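Local structure of 33 kDa chaperonin (Thermotoga maritima, 1VQ0) at residues A[39-44]-A[278-283]; A[94-99]-A[242-247]. The protein probably acts as a redox-regulated molecular chaperone, protecting thermally unfolding and oxidatively damaged proteins from irreversible aggregation. All blocks are in the same frame, centred on the assembly; numbering follows the deposited sequence.

Contact 1. Residues A[39-44]-A[278-283]; sequences RNRHAL and CNTRYV. With ZN (zinc ion), chain C.
Arg41 lays its aliphatic chain alongside the carbonyl of Cys278, with CB 3.5 Å from Cys278 O. Its CG stands beside the backbone N (chi1 -76°) and the chain then runs extended to NE. Two waters bridge from NH1: one lies in the guanidinium plane and also bonds Thr280 OG1, while the other accepts a weak bond from NH1 and donates to Cys278 O at 2.7 Å. NE forms a salt bridge with Glu37. Asn279 ND2 donates to Arg41 O over 2.7 Å, nearly straight at 168°, with the acceptor lying in the amide plane. That carbonyl belongs to the last turn of helix 32-42, which a Schellman motif closes, Ala43 with positive phi being its C-prime residue. An alanine in place of Asn279 would probably leave Arg41 O without this donor, a direct bond between the helix end and the zinc-binding turn. The His42 ring and the Asn279 amide run antiparallel, their planes 15° apart, with His42 ND1 3.8 Å from Asn279 CB, and His42 NE2 bonds Gly97 O. At the start of the turn, Cys278 SG binds zinc at 2.4 Å, and Thr280 N points a weak hydrogen bond back at the same sulfur.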
ATOM      1  N   ARG A  39      23.595 -12.864   9.340  1.00 30.16           N
ATOM      2  CA  ARG A  39      24.361 -13.708   8.447  1.00 29.98           C
ATOM      3  C   ARG A  39      24.569 -15.108   9.049  1.00 30.45           C
ATOM      4  O   ARG A  39      24.398 -16.093   8.367  1.00 30.24           O
ATOM      5  CB  ARG A  39      25.725 -13.077   8.157  1.00 29.93           C
ATOM      6  CG  ARG A  39      26.648 -13.990   7.333  1.00 30.11           C
ATOM      7  CD  ARG A  39      27.957 -13.372   6.910  1.00 33.44           C
ATOM      8  NE  ARG A  39      28.993 -13.768   7.848  1.00 37.19           N
ATOM      9  CZ  ARG A  39      29.756 -14.874   7.773  1.00 36.14           C
ATOM     10  NH1 ARG A  39      29.693 -15.762   6.753  1.00 35.18           N
ATOM     11  NH2 ARG A  39      30.637 -15.075   8.726  1.00 32.99           N
ATOM     12  N   ASN A  40      24.942 -15.187  10.331  1.00 30.19           N
ATOM     13  CA  ASN A  40      25.075 -16.467  10.976  1.00 31.06           C
ATOM     14  C   ASN A  40      23.766 -17.206  11.251  1.00 31.25           C
ATOM     15  O   ASN A  40      23.683 -18.404  11.034  1.00 32.61           O
ATOM     16  CB  ASN A  40      25.908 -16.348  12.256  1.00 32.14           C
ATOM     17  CG  ASN A  40      27.309 -15.810  11.980  1.00 35.01           C
ATOM     18  OD1 ASN A  40      27.902 -16.142  10.966  1.00 35.01           O
ATOM     19  ND2 ASN A  40      27.796 -14.925  12.846  1.00 32.61           N
ATOM     20  N   ARG A  41      22.746 -16.511  11.733  1.00 30.89           N
ATOM     21  CA  ARG A  41      21.445 -17.161  12.012  1.00 30.89           C
ATOM     22  C   ARG A  41      20.875 -17.810  10.754  1.00 30.98           C
ATOM     23  O   ARG A  41      20.507 -18.988  10.731  1.00 31.57           O
ATOM     24  CB  ARG A  41      20.467 -16.148  12.610  1.00 32.06           C
ATOM     25  CG  ARG A  41      20.755 -15.834  14.077  1.00 31.88           C
ATOM     26  CD  ARG A  41      19.741 -14.878  14.680  1.00 29.82           C
ATOM     27  NE  ARG A  41      19.860 -14.720  16.134  1.00 29.92           N
ATOM     28  CZ  ARG A  41      19.506 -15.626  17.048  1.00 31.45           C
ATOM     29  NH1 ARG A  41      19.007 -16.817  16.711  1.00 35.56           N
ATOM     30  NH2 ARG A  41      19.688 -15.350  18.318  1.00 30.14           N
ATOM     31  N   HIS A  42      20.910 -17.047   9.670  1.00 31.19           N
ATOM     32  CA  HIS A  42      20.377 -17.466   8.371  1.00 29.90           C
ATOM     33  C   HIS A  42      21.369 -18.137   7.449  1.00 30.25           C
ATOM     34  O   HIS A  42      20.984 -18.518   6.372  1.00 30.65           O
ATOM     35  CB  HIS A  42      19.844 -16.239   7.639  1.00 29.00           C
ATOM     36  CG  HIS A  42      18.622 -15.646   8.259  1.00 27.68           C
ATOM     37  ND1 HIS A  42      17.436 -16.347   8.399  1.00 26.49           N
ATOM     38  CD2 HIS A  42      18.384 -14.392   8.726  1.00 32.66           C
ATOM     39  CE1 HIS A  42      16.524 -15.538   8.917  1.00 28.08           C
ATOM     40  NE2 HIS A  42      17.071 -14.349   9.130  1.00 31.07           N
ATOM     41  N   ALA A  43      22.630 -18.241   7.856  1.00 30.20           N
ATOM     42  CA  ALA A  43      23.677 -18.820   7.027  1.00 30.14           C
ATOM     43  C   ALA A  43      23.660 -18.185   5.632  1.00 30.15           C
ATOM     44  O   ALA A  43      23.645 -18.884   4.600  1.00 29.98           O
ATOM     45  CB  ALA A  43      23.541 -20.370   6.960  1.00 28.96           C
ATOM     46  N   LEU A  44      23.662 -16.849   5.628  1.00 30.12           N
ATOM     47  CA  LEU A  44      23.599 -16.058   4.398  1.00 30.41           C
ATOM     48  C   LEU A  44      24.857 -16.202   3.561  1.00 30.56           C
ATOM     49  O   LEU A  44      25.950 -16.232   4.068  1.00 33.00           O
ATOM     50  CB  LEU A  44      23.384 -14.559   4.713  1.00 31.47           C
ATOM     51  CG  LEU A  44      22.122 -14.157   5.497  1.00 30.18           C
ATOM     52  CD1 LEU A  44      22.099 -12.713   5.671  1.00 32.44           C
ATOM     53  CD2 LEU A  44      20.816 -14.621   4.823  1.00 27.90           C
ATOM     54  N   CYS A 278      14.380 -15.412  12.398  1.00 35.95           N
ATOM     55  CA  CYS A 278      15.659 -15.653  13.055  1.00 36.57           C
ATOM     56  C   CYS A 278      16.183 -17.090  12.823  1.00 36.70           C
ATOM     57  O   CYS A 278      17.263 -17.440  13.309  1.00 37.28           O
ATOM     58  CB  CYS A 278      15.553 -15.342  14.549  1.00 35.09           C
ATOM     59  SG  CYS A 278      14.621 -16.589  15.428  1.00 39.14           S
ATOM     60  N   ASN A 279      15.444 -17.890  12.050  1.00 36.05           N
ATOM     61  CA  ASN A 279      15.870 -19.237  11.701  1.00 36.24           C
ATOM     62  C   ASN A 279      16.045 -20.154  12.945  1.00 37.28           C
ATOM     63  O   ASN A 279      16.768 -21.123  12.906  1.00 37.31           O
ATOM     64  CB  ASN A 279      17.184 -19.197  10.914  1.00 35.89           C
ATOM     65  CG  ASN A 279      17.428 -20.471  10.103  1.00 35.84           C
ATOM     66  OD1 ASN A 279      16.507 -21.209   9.821  1.00 38.15           O
ATOM     67  ND2 ASN A 279      18.660 -20.696   9.715  1.00 28.12           N
ATOM     68  N   THR A 280      15.387 -19.830  14.044  1.00 38.23           N
ATOM     69  CA  THR A 280      15.238 -20.768  15.142  1.00 38.80           C
ATOM     70  C   THR A 280      14.246 -21.875  14.759  1.00 39.16           C
ATOM     71  O   THR A 280      13.131 -21.603  14.281  1.00 39.28           O
ATOM     72  CB  THR A 280      14.769 -20.073  16.392  1.00 39.37           C
ATOM     73  OG1 THR A 280      15.722 -19.078  16.747  1.00 37.10           O
ATOM     74  CG2 THR A 280      14.757 -21.070  17.601  1.00 37.83           C
ATOM     75  N   ARG A 281      14.706 -23.104  14.984  1.00 38.90           N
ATOM     76  CA  ARG A 281      13.978 -24.347  14.760  1.00 38.71           C
ATOM     77  C   ARG A 281      13.403 -24.895  16.071  1.00 38.54           C
ATOM     78  O   ARG A 281      14.063 -24.916  17.095  1.00 38.96           O
ATOM     79  CB  ARG A 281      14.920 -25.399  14.184  1.00 37.98           C
ATOM     80  CG  ARG A 281      14.245 -26.727  13.775  1.00 40.36           C
ATOM     81  CD  ARG A 281      15.245 -27.793  13.173  1.00 44.01           C
ATOM     82  NE  ARG A 281      16.085 -27.175  12.156  1.00 52.02           N
ATOM     83  CZ  ARG A 281      15.727 -26.981  10.871  1.00 59.12           C
ATOM     84  NH1 ARG A 281      14.565 -27.429  10.400  1.00 58.22           N
ATOM     85  NH2 ARG A 281      16.557 -26.350  10.039  1.00 62.16           N
ATOM     86  N   TYR A 282      12.172 -25.370  15.971  1.00 38.29           N
ATOM     87  CA  TYR A 282      11.404 -25.900  17.059  1.00 37.80           C
ATOM     88  C   TYR A 282      10.976 -27.308  16.657  1.00 37.76           C
ATOM     89  O   TYR A 282      10.248 -27.483  15.679  1.00 37.83           O
ATOM     90  CB  TYR A 282      10.171 -25.005  17.292  1.00 38.90           C
ATOM     91  CG  TYR A 282      10.509 -23.622  17.787  1.00 38.09           C
ATOM     92  CD1 TYR A 282      10.774 -22.585  16.911  1.00 35.94           C
ATOM     93  CD2 TYR A 282      10.593 -23.355  19.140  1.00 37.59           C
ATOM     94  CE1 TYR A 282      11.071 -21.327  17.383  1.00 35.56           C
ATOM     95  CE2 TYR A 282      10.911 -22.114  19.607  1.00 38.27           C
ATOM     96  CZ  TYR A 282      11.157 -21.096  18.742  1.00 36.92           C
ATOM     97  OH  TYR A 282      11.465 -19.863  19.231  1.00 39.59           O
ATOM     98  N   VAL A 283      11.435 -28.298  17.418  1.00 36.72           N
ATOM     99  CA  VAL A 283      11.203 -29.716  17.109  1.00 35.45           C
ATOM    100  C   VAL A 283      10.230 -30.286  18.125  1.00 36.72           C
ATOM    101  O   VAL A 283      10.371 -30.081  19.317  1.00 35.90           O
ATOM    102  CB  VAL A 283      12.532 -30.531  17.119  1.00 35.45           C
ATOM    103  CG1 VAL A 283      12.299 -32.031  16.844  1.00 35.91           C
ATOM    104  CG2 VAL A 283      13.537 -29.983  16.113  1.00 32.74           C
TER
HETATM  105 ZN    ZN C 300      12.296 -15.985  15.563  1.00 40.42          ZN
HETATM  106  O   HOH W   1      17.846 -19.075  18.293  1.00 37.52           O
HETATM  107  O   HOH W   2      19.000 -19.033  14.604  1.00 45.02           O

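Contact 2. Residues A[94-99]-A[242-247]; sequences TVRGYV and KCDCNR. With ZN (zinc ion), chain C.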
ATOM      1  N   THR A  94      15.208  -2.406  17.991  1.00 33.64           N
ATOM      2  CA  THR A  94      15.622  -3.716  17.529  1.00 32.26           C
ATOM      3  C   THR A  94      15.272  -3.946  16.058  1.00 33.77           C
ATOM      4  O   THR A  94      14.465  -3.237  15.477  1.00 35.68           O
ATOM      5  CB  THR A  94      15.050  -4.873  18.407  1.00 32.01           C
ATOM      6  OG1 THR A  94      13.646  -5.040  18.158  1.00 32.08           O
ATOM      7  CG2 THR A  94      15.201  -4.582  19.900  1.00 25.18           C
ATOM      8  N   VAL A  95      15.907  -4.945  15.468  1.00 32.18           N
ATOM      9  CA  VAL A  95      15.633  -5.322  14.098  1.00 33.41           C
ATOM     10  C   VAL A  95      15.567  -6.852  13.925  1.00 32.51           C
ATOM     11  O   VAL A  95      16.076  -7.607  14.720  1.00 28.90           O
ATOM     12  CB  VAL A  95      16.643  -4.772  13.062  1.00 33.26           C
ATOM     13  CG1 VAL A  95      16.642  -3.286  13.065  1.00 32.39           C
ATOM     14  CG2 VAL A  95      18.062  -5.279  13.313  1.00 34.75           C
ATOM     15  N   ARG A  96      14.931  -7.256  12.849  1.00 31.62           N
ATOM     16  CA  ARG A  96      15.009  -8.614  12.389  1.00 32.07           C
ATOM     17  C   ARG A  96      14.646  -8.603  10.910  1.00 31.46           C
ATOM     18  O   ARG A  96      14.121  -7.629  10.411  1.00 32.11           O
ATOM     19  CB  ARG A  96      14.084  -9.528  13.192  1.00 33.03           C
ATOM     20  CG  ARG A  96      12.594  -9.097  13.181  1.00 32.05           C
ATOM     21  CD  ARG A  96      11.693 -10.097  13.895  1.00 32.12           C
ATOM     22  NE  ARG A  96      10.306  -9.732  13.782  1.00 26.63           N
ATOM     23  CZ  ARG A  96       9.281 -10.403  14.262  1.00 33.01           C
ATOM     24  NH1 ARG A  96       9.460 -11.579  14.871  1.00 31.64           N
ATOM     25  NH2 ARG A  96       8.046  -9.916  14.078  1.00 27.78           N
ATOM     26  N   GLY A  97      14.913  -9.696  10.238  1.00 29.02           N
ATOM     27  CA  GLY A  97      14.871  -9.721   8.781  1.00 30.32           C
ATOM     28  C   GLY A  97      15.198 -11.065   8.165  1.00 30.03           C
ATOM     29  O   GLY A  97      15.664 -11.962   8.854  1.00 32.06           O
ATOM     30  N   TYR A  98      14.920 -11.206   6.877  1.00 31.15           N
ATOM     31  CA  TYR A  98      15.125 -12.458   6.135  1.00 31.35           C
ATOM     32  C   TYR A  98      15.034 -12.189   4.615  1.00 32.34           C
ATOM     33  O   TYR A  98      14.521 -11.138   4.181  1.00 32.28           O
ATOM     34  CB  TYR A  98      14.116 -13.522   6.555  1.00 31.54           C
ATOM     35  CG  TYR A  98      12.637 -13.240   6.197  1.00 32.50           C
ATOM     36  CD1 TYR A  98      11.807 -12.573   7.068  1.00 31.05           C
ATOM     37  CD2 TYR A  98      12.075 -13.716   4.992  1.00 35.82           C
ATOM     38  CE1 TYR A  98      10.448 -12.311   6.743  1.00 33.50           C
ATOM     39  CE2 TYR A  98      10.722 -13.464   4.650  1.00 34.89           C
ATOM     40  CZ  TYR A  98       9.924 -12.742   5.541  1.00 33.62           C
ATOM     41  OH  TYR A  98       8.582 -12.518   5.273  1.00 35.85           O
ATOM     42  N   VAL A  99      15.550 -13.135   3.829  1.00 30.96           N
ATOM     43  CA  VAL A  99      15.438 -13.088   2.379  1.00 30.52           C
ATOM     44  C   VAL A  99      14.847 -14.395   1.950  1.00 31.75           C
ATOM     45  O   VAL A  99      14.967 -15.388   2.667  1.00 31.89           O
ATOM     46  CB  VAL A  99      16.757 -12.881   1.647  1.00 30.30           C
ATOM     47  CG1 VAL A  99      17.390 -11.587   2.020  1.00 29.01           C
ATOM     48  CG2 VAL A  99      17.746 -14.029   1.899  1.00 26.18           C
ATOM     49  N   LYS A 242      16.658  -8.804  17.219  1.00 32.25           N
ATOM     50  CA  LYS A 242      15.742  -9.454  18.136  1.00 32.44           C
ATOM     51  C   LYS A 242      14.482  -9.957  17.451  1.00 31.73           C
ATOM     52  O   LYS A 242      13.926  -9.286  16.619  1.00 32.31           O
ATOM     53  CB  LYS A 242      15.373  -8.512  19.285  1.00 33.21           C
ATOM     54  CG  LYS A 242      15.057  -9.274  20.568  1.00 39.60           C
ATOM     55  CD  LYS A 242      14.437  -8.370  21.625  1.00 48.71           C
ATOM     56  CE  LYS A 242      13.639  -9.197  22.640  1.00 52.94           C
ATOM     57  NZ  LYS A 242      13.770  -8.603  23.981  1.00 53.71           N
ATOM     58  N   CYS A 243      14.052 -11.153  17.858  1.00 30.38           N
ATOM     59  CA  CYS A 243      12.825 -11.789  17.438  1.00 30.43           C
ATOM     60  C   CYS A 243      11.948 -12.091  18.692  1.00 31.29           C
ATOM     61  O   CYS A 243      12.445 -12.107  19.773  1.00 31.01           O
ATOM     62  CB  CYS A 243      13.145 -13.080  16.709  1.00 29.50           C
ATOM     63  SG  CYS A 243      11.766 -13.731  15.789  1.00 29.67           S
ATOM     64  N   ASP A 244      10.640 -12.267  18.501  1.00 32.71           N
ATOM     65  CA  ASP A 244       9.686 -12.523  19.553  1.00 34.99           C
ATOM     66  C   ASP A 244       9.157 -13.960  19.436  1.00 35.97           C
ATOM     67  O   ASP A 244       8.223 -14.329  20.119  1.00 37.50           O
ATOM     68  CB  ASP A 244       8.494 -11.516  19.522  1.00 34.36           C
ATOM     69  CG  ASP A 244       7.605 -11.686  18.282  1.00 38.20           C
ATOM     70  OD1 ASP A 244       8.005 -12.407  17.381  1.00 38.83           O
ATOM     71  OD2 ASP A 244       6.497 -11.150  18.109  1.00 45.23           O
ATOM     72  N   CYS A 245       9.715 -14.777  18.558  1.00 37.61           N
ATOM     73  CA  CYS A 245       9.285 -16.167  18.551  1.00 38.41           C
ATOM     74  C   CYS A 245       9.702 -16.867  19.854  1.00 39.51           C
ATOM     75  O   CYS A 245      10.611 -16.452  20.568  1.00 38.91           O
ATOM     76  CB  CYS A 245       9.850 -16.912  17.359  1.00 39.11           C
ATOM     77  SG  CYS A 245      11.634 -17.233  17.447  1.00 40.75           S
ATOM     78  N   ASN A 246       8.961 -17.922  20.156  1.00 40.21           N
ATOM     79  CA  ASN A 246       9.217 -18.795  21.275  1.00 40.27           C
ATOM     80  C   ASN A 246       8.445 -20.084  21.006  1.00 40.02           C
ATOM     81  O   ASN A 246       7.729 -20.210  20.000  1.00 40.84           O
ATOM     82  CB  ASN A 246       8.815 -18.174  22.613  1.00 40.16           C
ATOM     83  CG  ASN A 246       7.324 -17.892  22.715  1.00 40.54           C
ATOM     84  OD1 ASN A 246       6.494 -18.677  22.286  1.00 40.96           O
ATOM     85  ND2 ASN A 246       6.989 -16.772  23.316  1.00 38.58           N
ATOM     86  N   ARG A 247       8.617 -21.048  21.884  1.00 38.94           N
ATOM     87  CA  ARG A 247       8.030 -22.373  21.658  1.00 39.55           C
ATOM     88  C   ARG A 247       6.521 -22.386  21.744  1.00 39.24           C
ATOM     89  O   ARG A 247       5.874 -23.114  21.018  1.00 39.59           O
ATOM     90  CB  ARG A 247       8.565 -23.382  22.667  1.00 39.56           C
ATOM     91  CG  ARG A 247       8.228 -24.799  22.298  1.00 38.42           C
ATOM     92  CD  ARG A 247       9.014 -25.782  23.075  1.00 37.97           C
ATOM     93  NE  ARG A 247       8.725 -27.144  22.712  1.00 36.55           N
ATOM     94  CZ  ARG A 247       9.331 -27.816  21.758  1.00 34.91           C
ATOM     95  NH1 ARG A 247       8.980 -29.080  21.551  1.00 32.51           N
ATOM     96  NH2 ARG A 247      10.294 -27.249  21.029  1.00 32.82           N
TER
HETATM   97 ZN    ZN C 300      12.296 -15.985  15.563  1.00 40.42          ZN
HETATM   98  O   HOH W   3      13.153  -6.599  15.916  1.00 25.03           O
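A zinc-bound sulfur and a carboxylate share one arginine nitrogen here: Arg96 NH1 reaches Cys243 SG at 3.3 Å and Asp244 OD1 at 3.0 Å. The sulfur sits at the edge of the guanidinium, in its plane, whereas the carboxylate plane of Asp244 is turned 88° from it. Both hydrogen bonds are weak in geometry, the second bending to 130°, yet it carries a salt bridge. The guanidinium thus lies in the second shell of the zinc. Arg96 gets there by an extended chain from CG to NE that runs alongside Lys242 O, CB lying 3.4 Å from that oxygen; Gln88 holds NH2, and the other oxygen of Asp244 pairs with Arg71. Cys243 SG, anti to its backbone N (chi1 -165°), and Cys245 SG give zinc two of its four ligands, and Cys245 N makes a weak bond back to Cys243 SG, a backbone N-H to thiolate contact familiar from zinc-cysteine sites. At the other end, Lys242 N donates to Val95 O at 2.8 Å, Thr94 CB packs on Lys242 CB, and a water joins Thr94 OG1, which also hydrogen-bonds Thr90 OG1, to Lys242 O. Strand 94-99 lies between strands 84-90 and 235-241 of the large mixed sheet, and the cysteine loop leaves the latter for helix 247-255, with Asn246 as its N-cap.

Overall arrangement
Contacts 1 and 2 meet at the one zinc ion, their centres about 10 Å apart: residues 242-247 bring Cys243 and Cys245, residues 278-283 bring Cys278, and Cys275 completes the four-cysteine site, reduced and metal-bound in this model. Along the chain contact 2 is nested within the loop that contact 1 closes. Direct bonds also tie them, His42 NE2 to Gly97 O at 2.8 Å near the sheet and Arg247 NH1 to Val283 O at 2.8 Å beyond the metal. Tyr282 OH packs 3.2 Å from Cys245 SG. The zinc region thus rests on both helix 32-42 and strand 94-99, consistent with a redox switch joined to the rest of the chaperone.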